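Local coordinates for protein possible prolidase (Bifidobacterium longum NCC2705, PDB 2P9B) that is a putative amidohydrolase-family enzyme that probably hydrolyses carbon-nitrogen bonds, named a possible prolidase, its substrate uncertain, at residues T356-V364 against D412-P420; I21-T29 against A372-A380. All coordinates share one frame; numbering follows the deposited sequence.

Interaction 1. Residues T356-V364 against D412-P420; sequences TWRELELLV and DDLRALEHP
Leu-414 lies on Glu-361 of helix 356-367, the two side chains running past one another head to tail with Leu-414 CB 3.6 Å from Glu-361 CG. Leading into it, Asp-413 OD1 accepts the backbone N-H of Arg-415, an Asx turn that opens the 3-10 segment 414-417. Leu-414 CD1 rests against O and CB of Leu-360 and 3.9 Å from Val-364 CG2. The chain of Arg-415 bends at chi3 (-78°) and brings the guanidinium back to the far end of the indole of Trp-357. There CH2 of Trp-357 lies 3.3 Å above the guanidinium plane, near its rim; with the two planes 63° apart this is no parallel stack. NH2 of Arg-415 also lies alongside NH1 of Arg-358, and the two positive groups share Asp-446 as a salt-bridge partner, which would offset their mutual charge. Leu-417 returns to the apolar side, CB against Trp-357 CB at 3.6 Å and CD1 on Leu-360 CD2. Finally Glu-418 sets its CB over the five-membered ring of Trp-357, 4.1 Å from its centroid in a CH-pi contact, opposite the face covered by Arg-358 CB. Its OE1 forms a salt bridge with Arg-415 NH1 (2.9 Å), which comes from above the carboxylate plane. The Asx turn and 3-10 turn of the 403-406/422-425 connection thus pack on helix 356-367, in a chain whose family belongs to the TIM-barrel clan.

Interaction 2. Residues I21-T29 against A372-A380; sequences IVTGDKAGT and AEALHAATA
Gly-24 and Gly-28 bring the loop closest to the helix, running antiparallel to it, with CA of Gly-24 4.6 Å from CA of His-376 and CA of Gly-28 just as far from CA of Ala-372. Both glycines have positive phi and leave no room for a side chain: a CB on Gly-24 would collide with Thr-379 OG1, one on Gly-28 with Ala-372 CB. The bond between the segments runs from His-376 ND1 to Gly-24 O, 2.7 Å long, the oxygen lying in the ring plane and offering an in-plane lone pair. The same oxygen makes a CA-H...O contact with His-376 CA at 3.2 Å. With CG opposite the backbone N (chi1 -180°), the imidazole reaches out from the helix beneath Lys-26, whose backbone N sits 3.3 Å above the ring plane. Lys-26 CB makes a CH-pi contact over this face, and its bent chain brings CD to 3.4 Å from His-376 CE1. Replacing His-376 by an alanine would probably leave Gly-24 O without its N-H donor and the Lys-26 chain without the ring it lies on. A water donates to both Asp-25 O and Ala-372 O. The bond from Gly-28 N to Asp-25 O closes a type I turn, and the Asp-25 carboxylate then ties N and OG1 of Thr-29. Deeper in, Val-22 CG1 meets Leu-375 CD1 at 4.2 Å. The loop joins strand 19-22 to strand 30-32, and helix 371-385 rests between it, Met-70 of strand 68-78 and Leu-360 of helix 356-367.

Interactions 1 and 2 engage consecutive helices, 356-367 and 371-385, and meet through an apolar seam: Leu-360 CD2 lies 3.7 Å from Leu-375 CD2 and also touches Ala-374 and Ala-378, while Leu-414 packs on Leu-375. Each is buried on the seam and more open at its outer edge. In interaction 1 the buried Trp-357 and Arg-358 are overlaid by the more exposed Arg-415 and Glu-418, and no hydrogen bond crosses between its segments. The 21-29 contact instead places a glycine-rich loop on the helix, held by one imidazole-to-carbonyl bond and a bridging water. Together they set both helices against segments linked to the same mixed sheet, through strands 19-22, 30-32, 403-406 and 422-425.

Interaction 1. Residues T356-V364 against D412-P420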
loop_
_atom_site.group_PDB
_atom_site.type_symbol
_atom_site.label_atom_id
_atom_site.label_comp_id
_atom_site.label_asym_id
_atom_site.label_seq_id
_atom_site.Cartn_x
_atom_site.Cartn_y
_atom_site.Cartn_z
ATOM N N THR A 356 -0.957 8.719 -2.734
ATOM C CA THR A 356 0.049 7.704 -2.443
ATOM C C THR A 356 1.468 8.247 -2.666
ATOM O O THR A 356 2.375 7.966 -1.885
ATOM C CB THR A 356 -0.158 6.448 -3.324
ATOM O OG1 THR A 356 -1.402 5.831 -2.981
ATOM C CG2 THR A 356 0.975 5.442 -3.112
ATOM N N TRP A 357 1.641 9.044 -3.720
ATOM C CA TRP A 357 2.952 9.599 -4.060
ATOM C C TRP A 357 3.629 10.330 -2.898
ATOM O O TRP A 357 4.854 10.309 -2.768
ATOM C CB TRP A 357 2.837 10.564 -5.249
ATOM C CG TRP A 357 2.193 11.870 -4.882
ATOM C CD1 TRP A 357 0.858 12.136 -4.806
ATOM C CD2 TRP A 357 2.865 13.054 -4.430
ATOM N NE1 TRP A 357 0.655 13.411 -4.324
ATOM C CE2 TRP A 357 1.870 13.993 -4.086
ATOM C CE3 TRP A 357 4.214 13.404 -4.277
ATOM C CZ2 TRP A 357 2.184 15.267 -3.597
ATOM C CZ3 TRP A 357 4.523 14.670 -3.789
ATOM C CH2 TRP A 357 3.507 15.584 -3.455
ATOM N N ARG A 358 2.831 10.983 -2.062
ATOM C CA ARG A 358 3.362 11.736 -0.931
ATOM C C ARG A 358 4.170 10.857 0.016
ATOM O O ARG A 358 5.144 11.317 0.614
ATOM C CB ARG A 358 2.221 12.407 -0.159
ATOM C CG ARG A 358 2.680 13.202 1.061
ATOM C CD ARG A 358 3.322 14.523 0.659
ATOM N NE ARG A 358 2.318 15.488 0.219
ATOM C CZ ARG A 358 2.585 16.742 -0.128
ATOM N NH1 ARG A 358 3.833 17.191 -0.095
ATOM N NH2 ARG A 358 1.601 17.552 -0.490
ATOM N N GLU A 359 3.778 9.594 0.150
ATOM C CA GLU A 359 4.483 8.682 1.057
ATOM C C GLU A 359 5.937 8.493 0.647
ATOM O O GLU A 359 6.815 8.340 1.501
ATOM C CB GLU A 359 3.776 7.316 1.112
ATOM C CG GLU A 359 4.330 6.340 2.173
ATOM C CD GLU A 359 4.140 6.809 3.622
ATOM O OE1 GLU A 359 3.364 7.755 3.870
ATOM O OE2 GLU A 359 4.770 6.212 4.520
ATOM N N LEU A 360 6.199 8.499 -0.656
ATOM C CA LEU A 360 7.573 8.329 -1.121
ATOM C C LEU A 360 8.401 9.552 -0.745
ATOM O O LEU A 360 9.558 9.428 -0.347
ATOM C CB LEU A 360 7.620 8.109 -2.636
ATOM C CG LEU A 360 7.163 6.737 -3.138
ATOM C CD1 LEU A 360 5.648 6.617 -3.046
ATOM C CD2 LEU A 360 7.621 6.546 -4.569
ATOM N N GLU A 361 7.805 10.734 -0.866
ATOM C CA GLU A 361 8.526 11.952 -0.512
ATOM C C GLU A 361 8.828 11.971 0.977
ATOM O O GLU A 361 9.884 12.449 1.398
ATOM C CB GLU A 361 7.723 13.198 -0.900
ATOM C CG GLU A 361 7.860 13.551 -2.374
ATOM C CD GLU A 361 7.777 15.047 -2.642
ATOM O OE1 GLU A 361 8.147 15.460 -3.762
ATOM O OE2 GLU A 361 7.342 15.805 -1.747
ATOM N N LEU A 362 7.901 11.437 1.770
ATOM C CA LEU A 362 8.073 11.390 3.214
ATOM C C LEU A 362 9.145 10.384 3.634
ATOM O O LEU A 362 9.865 10.624 4.596
ATOM C CB LEU A 362 6.742 11.064 3.903
ATOM C CG LEU A 362 5.637 12.116 3.739
ATOM C CD1 LEU A 362 4.364 11.634 4.416
ATOM C CD2 LEU A 362 6.083 13.446 4.337
ATOM N N LEU A 363 9.252 9.260 2.927
ATOM C CA LEU A 363 10.276 8.272 3.264
ATOM C C LEU A 363 11.657 8.865 2.987
ATOM O O LEU A 363 12.633 8.564 3.674
ATOM C CB LEU A 363 10.078 6.986 2.458
ATOM C CG LEU A 363 8.875 6.131 2.880
ATOM C CD1 LEU A 363 8.695 4.985 1.897
ATOM C CD2 LEU A 363 9.079 5.590 4.290
ATOM N N VAL A 364 11.739 9.717 1.976
ATOM C CA VAL A 364 13.009 10.352 1.658
ATOM C C VAL A 364 13.332 11.425 2.697
ATOM O O VAL A 364 14.453 11.505 3.190
ATOM C CB VAL A 364 12.978 11.013 0.257
ATOM C CG1 VAL A 364 14.264 11.802 0.023
ATOM C CG2 VAL A 364 12.819 9.950 -0.816
ATOM N N ASP A 412 14.205 12.482 -10.431
ATOM C CA ASP A 412 14.691 13.855 -10.319
ATOM C C ASP A 412 13.769 14.698 -9.447
ATOM O O ASP A 412 14.201 15.682 -8.839
ATOM C CB ASP A 412 14.820 14.495 -11.704
ATOM C CG ASP A 412 15.820 13.778 -12.584
ATOM O OD1 ASP A 412 16.861 13.337 -12.056
ATOM O OD2 ASP A 412 15.569 13.667 -13.802
ATOM N N ASP A 413 12.498 14.313 -9.389
ATOM C CA ASP A 413 11.504 15.017 -8.577
ATOM C C ASP A 413 10.317 14.078 -8.396
ATOM O O ASP A 413 9.580 13.815 -9.346
ATOM C CB ASP A 413 11.034 16.293 -9.280
ATOM C CG ASP A 413 10.254 17.219 -8.358
ATOM O OD1 ASP A 413 9.512 16.723 -7.485
ATOM O OD2 ASP A 413 10.376 18.454 -8.515
ATOM N N LEU A 414 10.132 13.577 -7.181
ATOM C CA LEU A 414 9.040 12.655 -6.918
ATOM C C LEU A 414 7.654 13.239 -7.173
ATOM O O LEU A 414 6.693 12.492 -7.320
ATOM C CB LEU A 414 9.129 12.127 -5.484
ATOM C CG LEU A 414 10.287 11.149 -5.259
ATOM C CD1 LEU A 414 10.495 10.916 -3.764
ATOM C CD2 LEU A 414 9.975 9.831 -5.976
ATOM N N ARG A 415 7.541 14.564 -7.237
ATOM C CA ARG A 415 6.236 15.163 -7.481
ATOM C C ARG A 415 5.767 14.846 -8.902
ATOM O O ARG A 415 4.612 15.087 -9.255
ATOM C CB ARG A 415 6.273 16.680 -7.249
ATOM C CG ARG A 415 4.887 17.323 -7.225
ATOM C CD ARG A 415 4.952 18.783 -6.806
ATOM N NE ARG A 415 5.111 18.961 -5.363
ATOM C CZ ARG A 415 4.117 18.894 -4.479
ATOM N NH1 ARG A 415 2.877 18.651 -4.883
ATOM N NH2 ARG A 415 4.361 19.093 -3.190
ATOM N N ALA A 416 6.664 14.290 -9.712
ATOM C CA ALA A 416 6.317 13.907 -11.078
ATOM C C ALA A 416 5.235 12.829 -11.001
ATOM O O ALA A 416 4.487 12.604 -11.955
ATOM C CB ALA A 416 7.542 13.358 -11.797
ATOM N N LEU A 417 5.154 12.170 -9.851
ATOM C CA LEU A 417 4.171 11.110 -9.642
ATOM C C LEU A 417 2.753 11.637 -9.441
ATOM O O LEU A 417 1.780 10.945 -9.729
ATOM C CB LEU A 417 4.557 10.270 -8.417
ATOM C CG LEU A 417 5.876 9.492 -8.432
ATOM C CD1 LEU A 417 6.149 8.949 -7.041
ATOM C CD2 LEU A 417 5.807 8.350 -9.441
ATOM N N GLU A 418 2.640 12.864 -8.949
ATOM C CA GLU A 418 1.337 13.447 -8.651
ATOM C C GLU A 418 0.331 13.482 -9.800
ATOM O O GLU A 418 -0.848 13.199 -9.595
ATOM C CB GLU A 418 1.521 14.852 -8.071
ATOM C CG GLU A 418 0.232 15.469 -7.538
ATOM C CD GLU A 418 0.470 16.784 -6.824
ATOM O OE1 GLU A 418 1.450 17.477 -7.164
ATOM O OE2 GLU A 418 -0.330 17.133 -5.935
ATOM N N HIS A 419 0.786 13.822 -11.001
ATOM C CA HIS A 419 -0.122 13.892 -12.142
ATOM C C HIS A 419 0.283 12.937 -13.258
ATOM O O HIS A 419 1.029 13.305 -14.167
ATOM C CB HIS A 419 -0.182 15.325 -12.684
ATOM C CG HIS A 419 -0.572 16.344 -11.659
ATOM N ND1 HIS A 419 0.340 16.929 -10.806
ATOM C CD2 HIS A 419 -1.779 16.865 -11.334
ATOM C CE1 HIS A 419 -0.289 17.766 -10.000
ATOM N NE2 HIS A 419 -1.577 17.745 -10.299
ATOM N N PRO A 420 -0.212 11.691 -13.205
ATOM C CA PRO A 420 0.127 10.707 -14.236
ATOM C C PRO A 420 -0.343 11.114 -15.632
ATOM O O PRO A 420 -1.334 11.834 -15.785
ATOM C CB PRO A 420 -0.583 9.438 -13.755
ATOM C CG PRO A 420 -0.677 9.627 -12.270
ATOM C CD PRO A 420 -1.051 11.086 -12.158
#

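Interaction 2. Residues I21-T29 against A372-A380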
loop_
_atom_site.group_PDB
_atom_site.type_symbol
_atom_site.label_atom_id
_atom_site.label_comp_id
_atom_site.label_asym_id
_atom_site.label_seq_id
_atom_site.Cartn_x
_atom_site.Cartn_y
_atom_site.Cartn_z
ATOM N N ILE A 21 12.261 4.134 -19.428
ATOM C CA ILE A 21 11.783 3.280 -18.353
ATOM C C ILE A 21 12.514 3.490 -17.037
ATOM O O ILE A 21 13.741 3.425 -16.979
ATOM C CB ILE A 21 11.918 1.779 -18.709
ATOM C CG1 ILE A 21 11.059 1.446 -19.932
ATOM C CG2 ILE A 21 11.506 0.923 -17.508
ATOM C CD1 ILE A 21 11.051 -0.032 -20.296
ATOM N N VAL A 22 11.751 3.776 -15.988
ATOM C CA VAL A 22 12.311 3.896 -14.650
ATOM C C VAL A 22 11.909 2.532 -14.101
ATOM O O VAL A 22 10.737 2.284 -13.813
ATOM C CB VAL A 22 11.656 5.045 -13.857
ATOM C CG1 VAL A 22 12.057 4.966 -12.396
ATOM C CG2 VAL A 22 12.114 6.387 -14.434
ATOM N N THR A 23 12.883 1.636 -13.994
ATOM C CA THR A 23 12.629 0.267 -13.557
ATOM C C THR A 23 12.100 0.080 -12.148
ATOM O O THR A 23 11.374 -0.876 -11.884
ATOM C CB THR A 23 13.893 -0.592 -13.688
ATOM O OG1 THR A 23 14.877 -0.125 -12.758
ATOM C CG2 THR A 23 14.452 -0.503 -15.100
ATOM N N GLY A 24 12.465 0.976 -11.243
ATOM C CA GLY A 24 12.008 0.833 -9.872
ATOM C C GLY A 24 12.839 -0.200 -9.130
ATOM O O GLY A 24 12.433 -0.700 -8.080
ATOM N N ASP A 25 14.001 -0.541 -9.681
ATOM C CA ASP A 25 14.874 -1.503 -9.021
ATOM C C ASP A 25 15.635 -0.760 -7.927
ATOM O O ASP A 25 15.585 0.468 -7.856
ATOM C CB ASP A 25 15.843 -2.148 -10.028
ATOM C CG ASP A 25 16.843 -1.161 -10.614
ATOM O OD1 ASP A 25 16.725 0.056 -10.377
ATOM O OD2 ASP A 25 17.760 -1.614 -11.330
ATOM N N LYS A 26 16.328 -1.498 -7.067
ATOM C CA LYS A 26 17.084 -0.891 -5.976
ATOM C C LYS A 26 18.143 0.111 -6.432
ATOM O O LYS A 26 18.425 1.088 -5.734
ATOM C CB LYS A 26 17.745 -1.981 -5.122
ATOM C CG LYS A 26 18.153 -3.221 -5.904
ATOM C CD LYS A 26 16.938 -4.082 -6.215
ATOM C CE LYS A 26 17.065 -4.757 -7.566
ATOM N NZ LYS A 26 15.855 -5.562 -7.884
ATOM N N ALA A 27 18.715 -0.120 -7.608
ATOM C CA ALA A 27 19.760 0.751 -8.140
ATOM C C ALA A 27 19.274 2.076 -8.723
ATOM O O ALA A 27 20.057 3.015 -8.862
ATOM C CB ALA A 27 20.566 -0.005 -9.190
ATOM N N GLY A 28 17.992 2.162 -9.059
ATOM C CA GLY A 28 17.475 3.391 -9.638
ATOM C C GLY A 28 17.794 3.426 -11.120
ATOM O O GLY A 28 17.964 4.491 -11.715
ATOM N N THR A 29 17.870 2.240 -11.712
ATOM C CA THR A 29 18.182 2.081 -13.127
ATOM C C THR A 29 17.127 2.673 -14.054
ATOM O O THR A 29 15.927 2.549 -13.804
ATOM C CB THR A 29 18.323 0.590 -13.493
ATOM O OG1 THR A 29 19.334 -0.016 -12.678
ATOM C CG2 THR A 29 18.694 0.437 -14.962
ATOM N N ALA A 372 15.269 6.772 -5.456
ATOM C CA ALA A 372 15.328 5.456 -6.085
ATOM C C ALA A 372 14.810 4.377 -5.136
ATOM O O ALA A 372 14.016 3.518 -5.527
ATOM C CB ALA A 372 16.763 5.143 -6.501
ATOM N N GLU A 373 15.263 4.422 -3.890
ATOM C CA GLU A 373 14.834 3.443 -2.901
ATOM C C GLU A 373 13.346 3.569 -2.599
ATOM O O GLU A 373 12.678 2.572 -2.335
ATOM C CB GLU A 373 15.638 3.604 -1.612
ATOM C CG GLU A 373 17.127 3.381 -1.807
ATOM C CD GLU A 373 17.921 3.638 -0.547
ATOM O OE1 GLU A 373 17.570 4.584 0.190
ATOM O OE2 GLU A 373 18.904 2.903 -0.303
ATOM N N ALA A 374 12.833 4.795 -2.625
ATOM C CA ALA A 374 11.416 5.018 -2.365
ATOM C C ALA A 374 10.583 4.443 -3.509
ATOM O O ALA A 374 9.538 3.831 -3.282
ATOM C CB ALA A 374 11.136 6.506 -2.203
ATOM N N LEU A 375 11.037 4.652 -4.742
ATOM C CA LEU A 375 10.325 4.122 -5.903
ATOM C C LEU A 375 10.364 2.592 -5.876
ATOM O O LEU A 375 9.412 1.917 -6.277
ATOM C CB LEU A 375 10.957 4.651 -7.194
ATOM C CG LEU A 375 10.681 6.128 -7.464
ATOM C CD1 LEU A 375 11.632 6.650 -8.524
ATOM C CD2 LEU A 375 9.219 6.296 -7.902
ATOM N N HIS A 376 11.476 2.053 -5.386
ATOM C CA HIS A 376 11.659 0.609 -5.285
ATOM C C HIS A 376 10.725 0.028 -4.218
ATOM O O HIS A 376 10.174 -1.066 -4.384
ATOM C CB HIS A 376 13.125 0.317 -4.938
ATOM C CG HIS A 376 13.446 -1.137 -4.806
ATOM N ND1 HIS A 376 13.295 -2.031 -5.845
ATOM C CD2 HIS A 376 13.958 -1.846 -3.772
ATOM C CE1 HIS A 376 13.703 -3.227 -5.458
ATOM N NE2 HIS A 376 14.110 -3.142 -4.202
ATOM N N ALA A 377 10.536 0.776 -3.136
ATOM C CA ALA A 377 9.675 0.356 -2.035
ATOM C C ALA A 377 8.210 0.353 -2.464
ATOM O O ALA A 377 7.450 -0.534 -2.095
ATOM C CB ALA A 377 9.867 1.293 -0.842
ATOM N N ALA A 378 7.833 1.341 -3.268
ATOM C CA ALA A 378 6.454 1.469 -3.726
ATOM C C ALA A 378 6.068 0.457 -4.794
ATOM O O ALA A 378 4.881 0.260 -5.058
ATOM C CB ALA A 378 6.210 2.878 -4.256
ATOM N N THR A 379 7.058 -0.179 -5.412
ATOM C CA THR A 379 6.771 -1.132 -6.479
ATOM C C THR A 379 7.218 -2.560 -6.187
ATOM O O THR A 379 6.430 -3.386 -5.736
ATOM C CB THR A 379 7.409 -0.651 -7.816
ATOM O OG1 THR A 379 8.817 -0.444 -7.632
ATOM C CG2 THR A 379 6.782 0.659 -8.266
ATOM N N ALA A 380 8.490 -2.842 -6.440
ATOM C CA ALA A 380 9.030 -4.177 -6.226
ATOM C C ALA A 380 8.894 -4.682 -4.790
ATOM O O ALA A 380 8.425 -5.798 -4.572
ATOM C CB ALA A 380 10.495 -4.213 -6.652
HETATM O O HOH W 1 14.295 2.607 -8.245
#